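Local coordinates for protein CutA1 (Shewanella, PDB 3AHP) that is a stable trimeric CutA1 protein of a psychrotrophic bacterium and probably takes part in divalent metal-ion tolerance, at residues Cys20-Ala23 with Thr24-Glu28; Thr12-Asp15 with Ala16-Cys20. All blocks are in the same frame, centred on the assembly; numbering follows the deposited sequence.

Contact 1. Residues Cys20-Ala23 with Thr24-Glu28; sequences CRIA and TALVE
Thr24 folds its hydroxyl back onto the preceding turn of helix 16-28, where OG1 donates a hydrogen bond of 2.8 Å to Cys20 O. The same carbonyl already accepts the helical bond from Thr24 N, and the two donors come in from opposite faces of its plane, so one oxygen is gripped twice by a single residue. OG1 can do this because it lies beside its own backbone N (chi1 -60°), turned back along the helix. Cys20 SG, 4.0 Å from OG1, lies alongside. The i to i+4 ladder continues from Arg21 O to Ala25 N, from Ile22 O to Leu26 N at 2.9 Å and from Ala23 O to Val27 N at 2.8 Å.

The tightly packed side carries Ile22, Ala23 and Leu26. Ile22 and Leu26 lie side by side and point the same way, CG2 of Ile22 meeting CD2 of Leu26 at 3.9 Å, and both rest on helix 68-78. Ala23 faces strands 34-38 and 50-64 and also meets Ile44 of a second subunit. By contrast, the side chain of Arg21 is exposed and points away, its carbonyl alone serving the ladder, and Thr24 is only partly covered. A valine here removes OG1, and Cys20 O, held then by the backbone N-H alone of this residue, would probably be less firmly fixed. The chemistry is that of an amphipathic helix: a threonine satisfies its hydroxyl within the helix itself, while aliphatic groups on another flank pack against the sheet and the neighbouring helix.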
# COMPACT_ATOMS: atom_id res chain seq x y z
N CYS B 20 -1.38 13.52 12.11
CA CYS B 20 -2.55 13.57 12.94
C CYS B 20 -3.41 14.80 12.67
O CYS B 20 -4.63 14.71 12.62
CB CYS B 20 -2.17 13.52 14.40
SG CYS B 20 -3.61 13.26 15.44
N ARG B 21 -2.77 15.95 12.55
CA ARG B 21 -3.46 17.18 12.27
C ARG B 21 -4.20 17.11 10.92
O ARG B 21 -5.37 17.44 10.84
CB ARG B 21 -2.45 18.33 12.32
CG ARG B 21 -3.04 19.72 12.52
CD ARG B 21 -2.01 20.70 13.14
NE ARG B 21 -1.06 21.24 12.16
CZ ARG B 21 0.27 21.15 12.27
NH1 ARG B 21 0.83 20.54 13.32
NH2 ARG B 21 1.05 21.66 11.31
N ILE B 22 -3.50 16.68 9.88
CA ILE B 22 -4.10 16.50 8.57
C ILE B 22 -5.16 15.40 8.57
O ILE B 22 -6.27 15.61 8.08
CB ILE B 22 -3.04 16.26 7.47
CG1 ILE B 22 -2.07 17.45 7.41
CG2 ILE B 22 -3.70 16.04 6.10
CD1 ILE B 22 -0.77 17.20 6.65
N ALA B 23 -4.85 14.23 9.12
CA ALA B 23 -5.88 13.19 9.33
C ALA B 23 -7.19 13.73 9.96
O ALA B 23 -8.27 13.52 9.41
CB ALA B 23 -5.34 12.04 10.18
N THR B 24 -7.06 14.38 11.11
CA THR B 24 -8.19 14.96 11.82
C THR B 24 -9.01 15.92 10.93
O THR B 24 -10.23 15.79 10.81
CB THR B 24 -7.74 15.66 13.15
OG1 THR B 24 -7.11 14.70 14.00
CG2 THR B 24 -8.90 16.25 13.89
N ALA B 25 -8.33 16.82 10.25
CA ALA B 25 -9.01 17.73 9.35
C ALA B 25 -9.81 16.93 8.32
O ALA B 25 -11.02 17.10 8.16
CB ALA B 25 -8.00 18.68 8.68
N LEU B 26 -9.11 16.05 7.63
CA LEU B 26 -9.70 15.20 6.62
C LEU B 26 -10.95 14.52 7.15
O LEU B 26 -11.99 14.51 6.50
CB LEU B 26 -8.68 14.15 6.18
CG LEU B 26 -8.15 14.26 4.76
CD1 LEU B 26 -8.45 15.61 4.14
CD2 LEU B 26 -6.69 13.95 4.75
N VAL B 27 -10.84 13.94 8.34
CA VAL B 27 -11.97 13.22 8.89
C VAL B 27 -13.09 14.12 9.40
O VAL B 27 -14.23 13.95 9.01
CB VAL B 27 -11.56 12.08 9.86
CG1 VAL B 27 -12.69 11.69 10.80
CG2 VAL B 27 -11.15 10.86 9.06
N GLU B 28 -12.76 15.19 10.12
CA GLU B 28 -13.81 16.14 10.46
C GLU B 28 -14.47 16.97 9.37
O GLU B 28 -15.62 17.34 9.50
CB GLU B 28 -13.69 16.79 11.85
CG GLU B 28 -12.51 17.68 12.13
CD GLU B 28 -12.70 18.48 13.44
OE1 GLU B 28 -13.82 18.44 14.01
OE2 GLU B 28 -11.75 19.14 13.90

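Contact 2. Residues Thr12-Asp15 with Ala16-Cys20; sequences TCPD and ADIAC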
# COMPACT_ATOMS: atom_id res chain seq x y z
N THR B 12 2.48 11.16 2.87
CA THR B 12 3.60 11.08 3.79
C THR B 12 3.68 12.41 4.50
O THR B 12 3.37 13.42 3.91
CB THR B 12 4.90 10.84 2.98
OG1 THR B 12 5.51 9.61 3.39
CG2 THR B 12 5.84 12.00 3.13
N CYS B 13 3.96 12.40 5.80
CA CYS B 13 4.19 13.64 6.53
C CYS B 13 5.52 13.59 7.25
O CYS B 13 5.98 12.51 7.60
CB CYS B 13 3.08 13.86 7.55
SG CYS B 13 1.52 14.41 6.83
N PRO B 14 6.14 14.76 7.51
CA PRO B 14 7.48 14.81 8.12
C PRO B 14 7.51 14.31 9.55
O PRO B 14 8.56 13.89 10.01
CB PRO B 14 7.83 16.29 8.07
CG PRO B 14 7.06 16.81 6.92
CD PRO B 14 5.74 16.09 7.01
N ASP B 15 6.37 14.31 10.23
CA ASP B 15 6.26 13.61 11.50
C ASP B 15 4.80 13.31 11.82
O ASP B 15 3.91 13.73 11.08
CB ASP B 15 6.86 14.45 12.62
CG ASP B 15 6.10 15.73 12.83
OD1 ASP B 15 4.94 15.66 13.30
OD2 ASP B 15 6.65 16.80 12.50
N ALA B 16 4.57 12.66 12.96
CA ALA B 16 3.27 12.09 13.29
C ALA B 16 2.26 13.15 13.72
O ALA B 16 1.06 12.97 13.51
CB ALA B 16 3.39 11.01 14.37
N ASP B 17 2.73 14.22 14.36
CA ASP B 17 1.85 15.30 14.77
C ASP B 17 1.17 15.96 13.57
O ASP B 17 -0.03 16.27 13.59
CB ASP B 17 2.62 16.35 15.58
CG ASP B 17 3.10 15.81 16.90
OD1 ASP B 17 2.34 15.07 17.56
OD2 ASP B 17 4.26 16.07 17.26
N ILE B 18 1.95 16.21 12.54
CA ILE B 18 1.41 16.73 11.32
C ILE B 18 0.41 15.75 10.69
O ILE B 18 -0.66 16.14 10.25
CB ILE B 18 2.55 17.13 10.36
CG1 ILE B 18 3.46 18.16 11.03
CG2 ILE B 18 1.99 17.61 9.01
CD1 ILE B 18 4.82 18.38 10.34
N ALA B 19 0.77 14.47 10.67
CA ALA B 19 -0.10 13.45 10.07
C ALA B 19 -1.44 13.45 10.79
O ALA B 19 -2.51 13.46 10.16
CB ALA B 19 0.54 12.08 10.15
N CYS B 20 -1.38 13.52 12.11
CA CYS B 20 -2.55 13.57 12.94
C CYS B 20 -3.41 14.80 12.67
O CYS B 20 -4.63 14.71 12.62
CB CYS B 20 -2.17 13.52 14.40
SG CYS B 20 -3.61 13.26 15.44
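Asp15 reaches over the first turn of helix 16-28 as its N-cap, with Ile18 crossing its side chain at about a right angle. Strand 6-13 runs through a short turn into the first helix of the ferredoxin-like fold expected of this GlnB-like family. CG of Asp15 sits between its backbone N and carbonyl carbon (chi1 65°), which swings the carboxylate toward the helix start. There OD1 takes a nearly straight bond from Ile18 N at 3.1 Å, arriving on the syn side but 34° out of the carboxylate plane, and a weak, strongly bent one from Asp17 N. The positive end of the helix would be expected to favour the charged carboxylate, even with Asp17 OD2 only 4.0 Å from Asp15 OD1.

Ile18 is the apolar counterpart. Its CD1 comes up obliquely to the carboxylate, nearest OD2, and also approaches CD of Pro14 at 4.1 Å, the two side chains again crossing nearly square. Its other branch, CG2, turns to SG of Cys13 at 3.9 Å. Cys13 CB meanwhile packs against the methyl of Ala19, beside Val57 of strand 50-64, so the end of the strand and the start of the helix share one apolar seam. Pro14 also leans on His79, Pro80 and Tyr81. The first helical backbone bond closes the turn, Ala19 N donating to Asp15 O at 3.3 Å.

Contact 2 comes first along the chain, at residues 12-20, and contact 1 takes over at 20-28, Cys20 belonging to both. Their centres lie 11 Å apart on one helix, 16-28: contact 2 is its capped start where strand 6-13 ends, contact 1 its middle and C-terminal half. They also meet directly, CD1 of Ile22 packing 3.6 Å from SG of Cys13, so the apolar side begun at the cap runs on down the helix. That helix lies against the antiparallel sheet beside helix 68-78, and touches a second subunit through Cys20, Ala23, Val27 and Glu28, linking the fold of the monomer to the trimer.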